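Local coordinates for protein polyketide synthase (Lyngbya majuscula 19L, PDB 3QIT) that serves as the thioesterase domain of the curacin A pathway, where it probably hydrolyses the chain off its carrier and promotes decarboxylation to a terminal alkene, at residues B[161-166]-B[184-189]. Numbering follows the deposited sequence.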
ATOM      1  N   PRO B 161     -26.517  10.558  18.983  1.00 24.11           N
ATOM      2  CA  PRO B 161     -26.891  11.674  19.855  1.00 24.95           C
ATOM      3  C   PRO B 161     -25.992  11.818  21.087  1.00 26.57           C
ATOM      4  O   PRO B 161     -25.874  12.926  21.620  1.00 26.99           O
ATOM      5  CB  PRO B 161     -28.323  11.333  20.273  1.00 30.36           C
ATOM      6  CG  PRO B 161     -28.493   9.898  20.027  1.00 31.02           C
ATOM      7  CD  PRO B 161     -27.608   9.573  18.847  1.00 29.19           C
ATOM      8  N   ASP B 162     -25.389  10.714  21.537  1.00 25.40           N
ATOM      9  CA  ASP B 162     -24.527  10.702  22.731  1.00 26.89           C
ATOM     10  C   ASP B 162     -23.625   9.466  22.793  1.00 24.42           C
ATOM     11  O   ASP B 162     -23.765   8.539  21.990  1.00 22.18           O
ATOM     12  CB  ASP B 162     -25.360  10.822  24.027  1.00 24.33           C
ATOM     13  CG  ASP B 162     -26.470   9.790  24.123  1.00 31.06           C
ATOM     14  OD1 ASP B 162     -26.296   8.654  23.650  1.00 27.11           O
ATOM     15  OD2 ASP B 162     -27.539  10.117  24.682  1.00 34.64           O
ATOM     16  N   VAL B 163     -22.694   9.456  23.749  1.00 21.29           N
ATOM     17  CA  VAL B 163     -21.739   8.356  23.855  1.00 20.36           C
ATOM     18  C   VAL B 163     -22.454   7.076  24.273  1.00 18.12           C
ATOM     19  O   VAL B 163     -22.083   5.998  23.822  1.00 18.97           O
ATOM     20  CB  VAL B 163     -20.560   8.698  24.834  1.00 20.53           C
ATOM     21  CG1 VAL B 163     -19.630   7.485  25.028  1.00 22.11           C
ATOM     22  CG2 VAL B 163     -19.777   9.864  24.293  1.00 24.16           C
ATOM     23  N   ALA B 164     -23.495   7.199  25.103  1.00 22.48           N
ATOM     24  CA  ALA B 164     -24.277   6.033  25.547  1.00 23.50           C
ATOM     25  C   ALA B 164     -24.854   5.253  24.348  1.00 21.72           C
ATOM     26  O   ALA B 164     -24.928   4.033  24.378  1.00 22.60           O
ATOM     27  CB  ALA B 164     -25.413   6.472  26.461  1.00 24.44           C
ATOM     28  N   THR B 165     -25.275   5.976  23.318  1.00 21.17           N
ATOM     29  CA  THR B 165     -25.815   5.348  22.101  1.00 21.13           C
ATOM     30  C   THR B 165     -24.716   4.593  21.340  1.00 19.33           C
ATOM     31  O   THR B 165     -24.937   3.477  20.874  1.00 21.16           O
ATOM     32  CB  THR B 165     -26.539   6.381  21.224  1.00 28.07           C
ATOM     33  OG1 THR B 165     -27.637   6.939  21.968  1.00 30.33           O
ATOM     34  CG2 THR B 165     -27.064   5.738  19.937  1.00 31.69           C
ATOM     35  N   ALA B 166     -23.507   5.172  21.288  1.00 19.20           N
ATOM     36  CA  ALA B 166     -22.375   4.507  20.653  1.00 17.89           C
ATOM     37  C   ALA B 166     -22.030   3.272  21.448  1.00 18.87           C
ATOM     38  O   ALA B 166     -21.756   2.211  20.869  1.00 16.87           O
ATOM     39  CB  ALA B 166     -21.150   5.433  20.581  1.00 19.20           C
ATOM     40  N   ILE B 184     -16.621   2.552  28.445  1.00 19.76           N
ATOM     41  CA  ILE B 184     -15.199   2.864  28.418  1.00 22.70           C
ATOM     42  C   ILE B 184     -14.617   2.857  26.962  1.00 19.49           C
ATOM     43  O   ILE B 184     -13.852   3.766  26.551  1.00 19.39           O
ATOM     44  CB  ILE B 184     -14.482   1.876  29.396  1.00 23.73           C
ATOM     45  CG1 ILE B 184     -14.743   2.351  30.842  1.00 25.43           C
ATOM     46  CG2 ILE B 184     -12.997   1.739  29.094  1.00 30.38           C
ATOM     47  CD1 ILE B 184     -14.481   1.299  31.915  1.00 29.48           C
ATOM     48  N   LEU B 185     -15.004   1.853  26.194  1.00 22.48           N
ATOM     49  CA  LEU B 185     -14.548   1.718  24.793  1.00 16.77           C
ATOM     50  C   LEU B 185     -15.085   2.867  23.932  1.00 13.42           C
ATOM     51  O   LEU B 185     -14.326   3.534  23.253  1.00 16.91           O
ATOM     52  CB  LEU B 185     -15.010   0.388  24.236  1.00 19.43           C
ATOM     53  CG  LEU B 185     -14.261  -0.816  24.819  1.00 17.96           C
ATOM     54  CD1 LEU B 185     -15.041  -2.097  24.498  1.00 19.66           C
ATOM     55  CD2 LEU B 185     -12.864  -0.881  24.269  1.00 15.81           C
ATOM     56  N   ALA B 186     -16.387   3.139  24.050  1.00 16.88           N
ATOM     57  CA  ALA B 186     -17.016   4.219  23.255  1.00 15.64           C
ATOM     58  C   ALA B 186     -16.455   5.603  23.597  1.00 16.60           C
ATOM     59  O   ALA B 186     -16.266   6.434  22.714  1.00 16.93           O
ATOM     60  CB  ALA B 186     -18.548   4.197  23.432  1.00 17.67           C
ATOM     61  N   GLN B 187     -16.253   5.863  24.897  1.00 18.90           N
ATOM     62  CA  GLN B 187     -15.594   7.053  25.415  1.00 21.83           C
ATOM     63  C   GLN B 187     -14.285   7.339  24.700  1.00 21.19           C
ATOM     64  O   GLN B 187     -14.018   8.475  24.311  1.00 19.23           O
ATOM     65  CB  GLN B 187     -15.341   6.797  26.925  1.00 21.83           C
ATOM     66  CG  GLN B 187     -14.626   7.836  27.765  1.00 27.24           C
ATOM     67  CD  GLN B 187     -14.591   7.400  29.260  1.00 25.04           C
ATOM     68  OE1 GLN B 187     -13.922   6.434  29.621  1.00 29.40           O
ATOM     69  NE2 GLN B 187     -15.321   8.108  30.106  1.00 28.40           N
ATOM     70  N   ARG B 188     -13.505   6.293  24.453  1.00 16.95           N
ATOM     71  CA  ARG B 188     -12.200   6.471  23.848  1.00 18.89           C
ATOM     72  C   ARG B 188     -12.272   6.795  22.347  1.00 17.35           C
ATOM     73  O   ARG B 188     -11.423   7.511  21.817  1.00 17.36           O
ATOM     74  CB  ARG B 188     -11.317   5.244  24.107  1.00 15.74           C
ATOM     75  CG  ARG B 188      -9.877   5.451  23.677  1.00 15.81           C
ATOM     76  CD  ARG B 188      -8.952   4.485  24.389  1.00 12.35           C
ATOM     77  NE  ARG B 188      -7.551   4.718  24.022  1.00 13.22           N
ATOM     78  CZ  ARG B 188      -6.894   4.116  23.026  1.00 16.37           C
ATOM     79  NH1 ARG B 188      -7.509   3.240  22.245  1.00 15.57           N
ATOM     80  NH2 ARG B 188      -5.604   4.407  22.812  1.00 15.55           N
ATOM     81  N   ILE B 189     -13.296   6.270  21.682  1.00 15.93           N
ATOM     82  CA  ILE B 189     -13.369   6.357  20.221  1.00 15.26           C
ATOM     83  C   ILE B 189     -14.570   7.124  19.706  1.00 18.46           C
ATOM     84  O   ILE B 189     -15.052   6.855  18.616  1.00 19.17           O
ATOM     85  CB  ILE B 189     -13.265   4.980  19.534  1.00 15.63           C
ATOM     86  CG1 ILE B 189     -14.337   3.985  20.044  1.00 15.14           C
ATOM     87  CG2 ILE B 189     -11.802   4.445  19.670  1.00 15.54           C
ATOM     88  CD1 ILE B 189     -14.497   2.758  19.090  1.00 16.85           C
TER
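Ala166, in the first turn of helix 163-173, and Ala186, near the end of helix 179-188, bring their CA atoms to 6.0 Å, a close approach consistent with the small methyl side chains of both residues. Ala166 CB and Ala186 CB meet at 4.1 Å. Val163, one turn back from Ala166, adds a branch, CG1, that stands anti to the backbone N (chi1 175°), which carries Val163 CG1 across to Ala186 CB at 3.8 Å and to the backbone Gln187 N at 3.7 Å. The methyl of Ala186 thus fits between Val163 and Ala166, and the contact is apolar, with no hydrogen bond between the two segments. The start of the first helix is fixed from its other side, where Asp162 is the N-cap. Asp162 OD1 accepts from Thr165 N at 2.9 Å, nearly along the C-O axis, and from Thr165 OG1 at 2.8 Å, on the syn side and 31° out of the carboxylate plane. The two helices follow one another in the chain. Ala186 also packs on Ala167 and Leu170 of helix 163-173, Val163 and Ala166 touch Thr190 of strand 190-193, and Arg188 forms salt bridges with Asp60 and Glu6, tying this outlying helical pair to the alpha/beta hydrolase core.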